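Response regulator receiver protein (Desulfuromonas acetoxidans, PDB 2ZAY) probably serves as the receiver domain of a longer response regulator in two-component signalling. Local coordinates at residues Trp8-Ala20 with Thr51-Pro63. Numbering follows the deposited sequence.
Sequences WWRIMLVDTQLPA and THPHLIITEANMP
Ile57 is bonded to both Met12 and Val14, which places it beside Leu13 and sets the register of two parallel strands, 9-14 and 55-59, whose short axes diverge by 10°: Ile57 N donates to Met12 O (2.8 Å) and Val14 N returns to Ile57 O. The buried middle is tight on both faces. Leu13 CD1 lies 3.6 Å from Ile57 CG2 on the face covered by helix 115-129, whereas Met12 CB meets Pro53 CB at 3.9 Å on the face of helix 41-51. The more open N-terminal end relies on His54. Its ND1 accepts Arg10 N in the ring plane (2.9 Å), the Trp9 edge stands over one ring face with planes at 75°, and Arg10 NH1 reaches back to His52 O. At the C-terminal end, Glu59, extended with CG anti to its backbone N (chi1 -176°), carries OE2 to two donors of exposed Thr16: N, 2.8 Å away, and OG1, on the syn side. The Asp15 carboxylate stacks nearly parallel with that of Glu59, OD1 to OE2 3.5 Å, a closeness that the Asp15-Lys111 salt bridge probably eases. Asp15 and Glu59 thus end adjacent central strands where CheY-like receivers, with their 2-1-3-4-5 parallel sheet, keep their acidic site, Glu59 probably occupying the position usually held by the phospho-accepting aspartate.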
ATOM      1  N   TRP A   8       9.812  -2.020  14.952  1.00 46.12           N
ATOM      2  CA  TRP A   8      10.474  -1.994  13.612  1.00 46.08           C
ATOM      3  C   TRP A   8       9.480  -2.452  12.551  1.00 42.72           C
ATOM      4  O   TRP A   8       9.414  -3.638  12.228  1.00 43.10           O
ATOM      5  CB  TRP A   8      11.694  -2.924  13.609  1.00 50.35           C
ATOM      6  CG  TRP A   8      12.552  -2.802  12.375  1.00 55.25           C
ATOM      7  CD1 TRP A   8      12.179  -3.054  11.082  1.00 55.84           C
ATOM      8  CD2 TRP A   8      13.922  -2.384  12.319  1.00 57.20           C
ATOM      9  NE1 TRP A   8      13.230  -2.816  10.228  1.00 56.13           N
ATOM     10  CE2 TRP A   8      14.313  -2.404  10.960  1.00 57.96           C
ATOM     11  CE3 TRP A   8      14.861  -1.994  13.287  1.00 58.62           C
ATOM     12  CZ2 TRP A   8      15.603  -2.048  10.544  1.00 57.97           C
ATOM     13  CZ3 TRP A   8      16.143  -1.640  12.872  1.00 58.74           C
ATOM     14  CH2 TRP A   8      16.501  -1.670  11.511  1.00 58.85           C
ATOM     15  N   TRP A   9       8.703  -1.513  12.019  1.00 38.64           N
ATOM     16  CA  TRP A   9       7.712  -1.844  11.000  1.00 32.40           C
ATOM     17  C   TRP A   9       8.114  -1.353   9.610  1.00 29.43           C
ATOM     18  O   TRP A   9       8.238  -0.144   9.378  1.00 29.62           O
ATOM     19  CB  TRP A   9       6.352  -1.252  11.370  1.00 31.20           C
ATOM     20  CG  TRP A   9       5.749  -1.812  12.638  1.00 31.96           C
ATOM     21  CD1 TRP A   9       5.627  -1.176  13.839  1.00 32.48           C
ATOM     22  CD2 TRP A   9       5.161  -3.110  12.811  1.00 30.44           C
ATOM     23  NE1 TRP A   9       4.994  -1.993  14.749  1.00 31.81           N
ATOM     24  CE2 TRP A   9       4.698  -3.185  14.144  1.00 30.58           C
ATOM     25  CE3 TRP A   9       4.980  -4.215  11.968  1.00 29.61           C
ATOM     26  CZ2 TRP A   9       4.063  -4.320  14.656  1.00 31.31           C
ATOM     27  CZ3 TRP A   9       4.346  -5.349  12.479  1.00 30.92           C
ATOM     28  CH2 TRP A   9       3.895  -5.390  13.812  1.00 31.09           C
ATOM     29  N   ARG A  10       8.315  -2.295   8.690  1.00 25.61           N
ATOM     30  CA  ARG A  10       8.680  -1.963   7.317  1.00 24.16           C
ATOM     31  C   ARG A  10       7.384  -1.784   6.549  1.00 23.43           C
ATOM     32  O   ARG A  10       6.542  -2.681   6.534  1.00 21.00           O
ATOM     33  CB  ARG A  10       9.474  -3.097   6.657  1.00 23.82           C
ATOM     34  CG  ARG A  10      10.738  -3.516   7.395  1.00 28.91           C
ATOM     35  CD  ARG A  10      11.281  -4.839   6.837  1.00 31.66           C
ATOM     36  NE  ARG A  10      11.901  -5.622   7.900  1.00 38.72           N
ATOM     37  CZ  ARG A  10      11.449  -6.790   8.339  1.00 38.39           C
ATOM     38  NH1 ARG A  10      10.365  -7.343   7.807  1.00 36.10           N
ATOM     39  NH2 ARG A  10      12.083  -7.404   9.331  1.00 44.59           N
ATOM     40  N   ILE A  11       7.229  -0.633   5.907  1.00 22.83           N
ATOM     41  CA  ILE A  11       6.024  -0.354   5.140  1.00 22.34           C
ATOM     42  C   ILE A  11       6.417   0.031   3.717  1.00 23.77           C
ATOM     43  O   ILE A  11       7.134   1.007   3.529  1.00 24.45           O
ATOM     44  CB  ILE A  11       5.233   0.826   5.763  1.00 23.61           C
ATOM     45  CG1 ILE A  11       4.934   0.547   7.238  1.00 22.39           C
ATOM     46  CG2 ILE A  11       3.940   1.057   4.986  1.00 24.26           C
ATOM     47  CD1 ILE A  11       3.929  -0.566   7.479  1.00 25.21           C
ATOM     48  N   MET A  12       5.974  -0.730   2.721  1.00 21.46           N
ATOM     49  CA  MET A  12       6.299  -0.368   1.342  1.00 23.43           C
ATOM     50  C   MET A  12       5.159   0.462   0.767  1.00 23.60           C
ATOM     51  O   MET A  12       3.992   0.107   0.909  1.00 25.77           O
ATOM     52  CB  MET A  12       6.524  -1.610   0.468  1.00 23.53           C
ATOM     53  CG  MET A  12       6.765  -1.285  -1.028  1.00 25.13           C
ATOM     54  SD  MET A  12       7.151  -2.730  -2.105  1.00 21.40           S
ATOM     55  CE  MET A  12       8.598  -3.197  -1.475  1.00 26.23           C
ATOM     56  N   LEU A  13       5.503   1.579   0.134  1.00 22.17           N
ATOM     57  CA  LEU A  13       4.504   2.451  -0.481  1.00 23.66           C
ATOM     58  C   LEU A  13       4.778   2.532  -1.986  1.00 22.72           C
ATOM     59  O   LEU A  13       5.883   2.877  -2.393  1.00 24.33           O
ATOM     60  CB  LEU A  13       4.589   3.845   0.143  1.00 24.74           C
ATOM     61  CG  LEU A  13       3.742   4.966  -0.452  1.00 29.61           C
ATOM     62  CD1 LEU A  13       2.269   4.611  -0.339  1.00 29.40           C
ATOM     63  CD2 LEU A  13       4.040   6.270   0.292  1.00 29.78           C
ATOM     64  N   VAL A  14       3.774   2.216  -2.803  1.00 21.69           N
ATOM     65  CA  VAL A  14       3.910   2.246  -4.263  1.00 21.54           C
ATOM     66  C   VAL A  14       2.936   3.285  -4.831  1.00 23.73           C
ATOM     67  O   VAL A  14       1.721   3.157  -4.671  1.00 22.65           O
ATOM     68  CB  VAL A  14       3.559   0.868  -4.892  1.00 21.36           C
ATOM     69  CG1 VAL A  14       4.010   0.836  -6.347  1.00 20.57           C
ATOM     70  CG2 VAL A  14       4.199  -0.260  -4.103  1.00 21.23           C
ATOM     71  N   ASP A  15       3.459   4.313  -5.493  1.00 24.53           N
ATOM     72  CA  ASP A  15       2.603   5.361  -6.056  1.00 26.93           C
ATOM     73  C   ASP A  15       3.332   6.012  -7.228  1.00 27.83           C
ATOM     74  O   ASP A  15       4.555   6.158  -7.190  1.00 26.30           O
ATOM     75  CB  ASP A  15       2.293   6.417  -4.990  1.00 28.15           C
ATOM     76  CG  ASP A  15       1.114   7.307  -5.371  1.00 33.27           C
ATOM     77  OD1 ASP A  15      -0.036   6.937  -5.066  1.00 34.10           O
ATOM     78  OD2 ASP A  15       1.337   8.369  -5.987  1.00 34.81           O
ATOM     79  N   THR A  16       2.590   6.406  -8.262  1.00 28.55           N
ATOM     80  CA  THR A  16       3.203   7.021  -9.435  1.00 31.18           C
ATOM     81  C   THR A  16       3.548   8.499  -9.239  1.00 33.87           C
ATOM     82  O   THR A  16       4.198   9.110 -10.088  1.00 35.59           O
ATOM     83  CB  THR A  16       2.310   6.856 -10.693  1.00 31.57           C
ATOM     84  OG1 THR A  16       0.999   7.372 -10.430  1.00 28.59           O
ATOM     85  CG2 THR A  16       2.204   5.384 -11.084  1.00 30.51           C
ATOM     86  N   GLN A  17       3.109   9.075  -8.126  1.00 35.22           N
ATOM     87  CA  GLN A  17       3.423  10.467  -7.821  1.00 37.88           C
ATOM     88  C   GLN A  17       3.779  10.590  -6.344  1.00 36.56           C
ATOM     89  O   GLN A  17       3.084  11.247  -5.562  1.00 36.76           O
ATOM     90  CB  GLN A  17       2.250  11.391  -8.190  1.00 41.39           C
ATOM     91  CG  GLN A  17       0.954  11.113  -7.463  1.00 47.87           C
ATOM     92  CD  GLN A  17      -0.247  11.712  -8.177  1.00 51.89           C
ATOM     93  OE1 GLN A  17      -0.496  11.422  -9.350  1.00 53.94           O
ATOM     94  NE2 GLN A  17      -1.004  12.549  -7.469  1.00 54.89           N
ATOM     95  N   LEU A  18       4.878   9.936  -5.978  1.00 35.59           N
ATOM     96  CA  LEU A  18       5.381   9.936  -4.609  1.00 35.35           C
ATOM     97  C   LEU A  18       5.588  11.336  -4.028  1.00 37.19           C
ATOM     98  O   LEU A  18       5.366  11.557  -2.837  1.00 38.12           O
ATOM     99  CB  LEU A  18       6.690   9.143  -4.540  1.00 33.33           C
ATOM    100  CG  LEU A  18       6.549   7.622  -4.679  1.00 31.17           C
ATOM    101  CD1 LEU A  18       7.913   6.980  -4.865  1.00 29.37           C
ATOM    102  CD2 LEU A  18       5.859   7.065  -3.435  1.00 30.97           C
ATOM    103  N   PRO A  19       6.032  12.298  -4.855  1.00 38.10           N
ATOM    104  CA  PRO A  19       6.239  13.656  -4.342  1.00 38.77           C
ATOM    105  C   PRO A  19       4.977  14.221  -3.688  1.00 39.28           C
ATOM    106  O   PRO A  19       5.049  14.956  -2.705  1.00 40.88           O
ATOM    107  CB  PRO A  19       6.642  14.431  -5.592  1.00 38.76           C
ATOM    108  CG  PRO A  19       7.411  13.411  -6.366  1.00 38.69           C
ATOM    109  CD  PRO A  19       6.536  12.180  -6.237  1.00 37.97           C
ATOM    110  N   ALA A  20       3.819  13.868  -4.234  1.00 39.90           N
ATOM    111  CA  ALA A  20       2.551  14.346  -3.696  1.00 41.10           C
ATOM    112  C   ALA A  20       2.268  13.781  -2.307  1.00 41.71           C
ATOM    113  O   ALA A  20       1.469  14.346  -1.556  1.00 42.66           O
ATOM    114  CB  ALA A  20       1.413  13.985  -4.641  1.00 41.41           C
ATOM    115  N   THR A  51      12.694  -7.284   0.552  1.00 24.10           N
ATOM    116  CA  THR A  51      12.655  -6.449   1.751  1.00 23.85           C
ATOM    117  C   THR A  51      11.600  -6.905   2.748  1.00 22.06           C
ATOM    118  O   THR A  51      11.581  -6.448   3.889  1.00 22.22           O
ATOM    119  CB  THR A  51      12.398  -4.964   1.415  1.00 25.55           C
ATOM    120  OG1 THR A  51      11.048  -4.799   0.970  1.00 26.17           O
ATOM    121  CG2 THR A  51      13.355  -4.486   0.323  1.00 25.93           C
ATOM    122  N   HIS A  52      10.704  -7.788   2.312  1.00 22.91           N
ATOM    123  CA  HIS A  52       9.679  -8.327   3.202  1.00 19.43           C
ATOM    124  C   HIS A  52       8.944  -7.276   4.040  1.00 19.78           C
ATOM    125  O   HIS A  52       8.956  -7.337   5.278  1.00 20.04           O
ATOM    126  CB  HIS A  52      10.329  -9.344   4.147  1.00 20.65           C
ATOM    127  CG  HIS A  52      11.188 -10.349   3.447  1.00 21.73           C
ATOM    128  ND1 HIS A  52      10.670 -11.450   2.800  1.00 22.32           N
ATOM    129  CD2 HIS A  52      12.526 -10.389   3.246  1.00 22.29           C
ATOM    130  CE1 HIS A  52      11.653 -12.125   2.228  1.00 22.35           C
ATOM    131  NE2 HIS A  52      12.789 -11.501   2.483  1.00 22.44           N
ATOM    132  N   PRO A  53       8.290  -6.298   3.392  1.00 19.35           N
ATOM    133  CA  PRO A  53       7.576  -5.291   4.184  1.00 18.35           C
ATOM    134  C   PRO A  53       6.480  -5.964   5.015  1.00 19.62           C
ATOM    135  O   PRO A  53       5.958  -7.007   4.616  1.00 18.35           O
ATOM    136  CB  PRO A  53       6.994  -4.365   3.119  1.00 19.83           C
ATOM    137  CG  PRO A  53       6.767  -5.305   1.948  1.00 19.54           C
ATOM    138  CD  PRO A  53       8.053  -6.103   1.950  1.00 17.78           C
ATOM    139  N   HIS A  54       6.137  -5.379   6.160  1.00 18.23           N
ATOM    140  CA  HIS A  54       5.081  -5.945   7.002  1.00 20.07           C
ATOM    141  C   HIS A  54       3.719  -5.621   6.401  1.00 19.79           C
ATOM    142  O   HIS A  54       2.734  -6.323   6.633  1.00 20.85           O
ATOM    143  CB  HIS A  54       5.135  -5.374   8.422  1.00 21.04           C
ATOM    144  CG  HIS A  54       6.338  -5.795   9.204  1.00 22.77           C
ATOM    145  ND1 HIS A  54       7.499  -5.053   9.240  1.00 21.52           N
ATOM    146  CD2 HIS A  54       6.562  -6.885   9.978  1.00 24.78           C
ATOM    147  CE1 HIS A  54       8.387  -5.666  10.003  1.00 24.91           C
ATOM    148  NE2 HIS A  54       7.844  -6.780  10.463  1.00 23.86           N
ATOM    149  N   LEU A  55       3.670  -4.538   5.636  1.00 19.71           N
ATOM    150  CA  LEU A  55       2.426  -4.115   5.008  1.00 19.64           C
ATOM    151  C   LEU A  55       2.753  -3.315   3.755  1.00 19.14           C
ATOM    152  O   LEU A  55       3.773  -2.632   3.696  1.00 19.79           O
ATOM    153  CB  LEU A  55       1.599  -3.281   5.993  1.00 21.50           C
ATOM    154  CG  LEU A  55       0.225  -2.835   5.490  1.00 22.27           C
ATOM    155  CD1 LEU A  55      -0.740  -2.707   6.659  1.00 28.54           C
ATOM    156  CD2 LEU A  55       0.368  -1.522   4.756  1.00 26.17           C
ATOM    157  N   ILE A  56       1.879  -3.400   2.758  1.00 17.78           N
ATOM    158  CA  ILE A  56       2.098  -2.705   1.498  1.00 18.28           C
ATOM    159  C   ILE A  56       0.948  -1.765   1.205  1.00 19.17           C
ATOM    160  O   ILE A  56      -0.218  -2.103   1.421  1.00 19.34           O
ATOM    161  CB  ILE A  56       2.247  -3.728   0.339  1.00 17.77           C
ATOM    162  CG1 ILE A  56       3.487  -4.597   0.589  1.00 17.02           C
ATOM    163  CG2 ILE A  56       2.337  -3.005  -1.006  1.00 16.05           C
ATOM    164  CD1 ILE A  56       3.605  -5.787  -0.335  1.00 19.99           C
ATOM    165  N   ILE A  57       1.281  -0.567   0.741  1.00 18.64           N
ATOM    166  CA  ILE A  57       0.268   0.426   0.401  1.00 19.61           C
ATOM    167  C   ILE A  57       0.503   0.745  -1.072  1.00 20.35           C
ATOM    168  O   ILE A  57       1.600   1.155  -1.453  1.00 20.41           O
ATOM    169  CB  ILE A  57       0.456   1.721   1.214  1.00 19.98           C
ATOM    170  CG1 ILE A  57       0.319   1.433   2.709  1.00 23.27           C
ATOM    171  CG2 ILE A  57      -0.557   2.763   0.769  1.00 21.96           C
ATOM    172  CD1 ILE A  57       0.710   2.621   3.594  1.00 22.22           C
ATOM    173  N   THR A  58      -0.509   0.558  -1.906  1.00 18.89           N
ATOM    174  CA  THR A  58      -0.323   0.840  -3.321  1.00 20.77           C
ATOM    175  C   THR A  58      -1.431   1.672  -3.930  1.00 22.47           C
ATOM    176  O   THR A  58      -2.590   1.581  -3.528  1.00 22.83           O
ATOM    177  CB  THR A  58      -0.215  -0.460  -4.150  1.00 21.83           C
ATOM    178  OG1 THR A  58      -0.007  -0.122  -5.524  1.00 21.14           O
ATOM    179  CG2 THR A  58      -1.500  -1.292  -4.037  1.00 20.28           C
ATOM    180  N   GLU A  59      -1.058   2.503  -4.898  1.00 23.98           N
ATOM    181  CA  GLU A  59      -2.025   3.313  -5.616  1.00 25.29           C
ATOM    182  C   GLU A  59      -2.853   2.275  -6.374  1.00 24.51           C
ATOM    183  O   GLU A  59      -2.303   1.297  -6.876  1.00 23.49           O
ATOM    184  CB  GLU A  59      -1.299   4.228  -6.604  1.00 27.02           C
ATOM    185  CG  GLU A  59      -2.198   5.193  -7.353  1.00 30.58           C
ATOM    186  CD  GLU A  59      -1.405   6.137  -8.245  1.00 34.01           C
ATOM    187  OE1 GLU A  59      -1.992   7.113  -8.762  1.00 35.31           O
ATOM    188  OE2 GLU A  59      -0.194   5.895  -8.432  1.00 32.71           O
ATOM    189  N   ALA A  60      -4.164   2.478  -6.456  1.00 26.18           N
ATOM    190  CA  ALA A  60      -5.026   1.528  -7.147  1.00 27.35           C
ATOM    191  C   ALA A  60      -4.911   1.619  -8.661  1.00 29.72           C
ATOM    192  O   ALA A  60      -4.708   0.616  -9.342  1.00 30.81           O
ATOM    193  CB  ALA A  60      -6.469   1.742  -6.729  1.00 29.47           C
ATOM    194  N   ASN A  61      -5.034   2.828  -9.190  1.00 30.90           N
ATOM    195  CA  ASN A  61      -4.965   3.020 -10.630  1.00 34.01           C
ATOM    196  C   ASN A  61      -3.633   3.593 -11.098  1.00 33.95           C
ATOM    197  O   ASN A  61      -3.402   4.795 -11.005  1.00 35.55           O
ATOM    198  CB  ASN A  61      -6.117   3.927 -11.062  1.00 34.87           C
ATOM    199  CG  ASN A  61      -7.461   3.423 -10.565  1.00 36.47           C
ATOM    200  OD1 ASN A  61      -7.963   2.400 -11.030  1.00 36.40           O
ATOM    201  ND2 ASN A  61      -8.040   4.129  -9.599  1.00 38.31           N
ATOM    202  N   MET A  62      -2.758   2.714 -11.584  1.00 34.67           N
ATOM    203  CA  MET A  62      -1.450   3.108 -12.103  1.00 34.49           C
ATOM    204  C   MET A  62      -1.385   2.669 -13.570  1.00 36.99           C
ATOM    205  O   MET A  62      -1.871   1.592 -13.927  1.00 37.51           O
ATOM    206  CB  MET A  62      -0.311   2.428 -11.323  1.00 30.95           C
ATOM    207  CG  MET A  62      -0.224   2.802  -9.850  1.00 26.67           C
ATOM    208  SD  MET A  62       1.253   2.147  -9.001  1.00 20.33           S
ATOM    209  CE  MET A  62       0.811   0.380  -8.855  1.00 25.06           C
ATOM    210  N   PRO A  63      -0.788   3.500 -14.439  1.00 38.41           N
ATOM    211  CA  PRO A  63      -0.694   3.137 -15.856  1.00 39.69           C
ATOM    212  C   PRO A  63       0.178   1.908 -16.067  1.00 39.99           C
ATOM    213  O   PRO A  63       1.104   1.664 -15.300  1.00 41.21           O
ATOM    214  CB  PRO A  63      -0.107   4.396 -16.495  1.00 39.26           C
ATOM    215  CG  PRO A  63       0.739   4.963 -15.400  1.00 40.62           C
ATOM    216  CD  PRO A  63      -0.155   4.807 -14.187  1.00 39.11           C
TER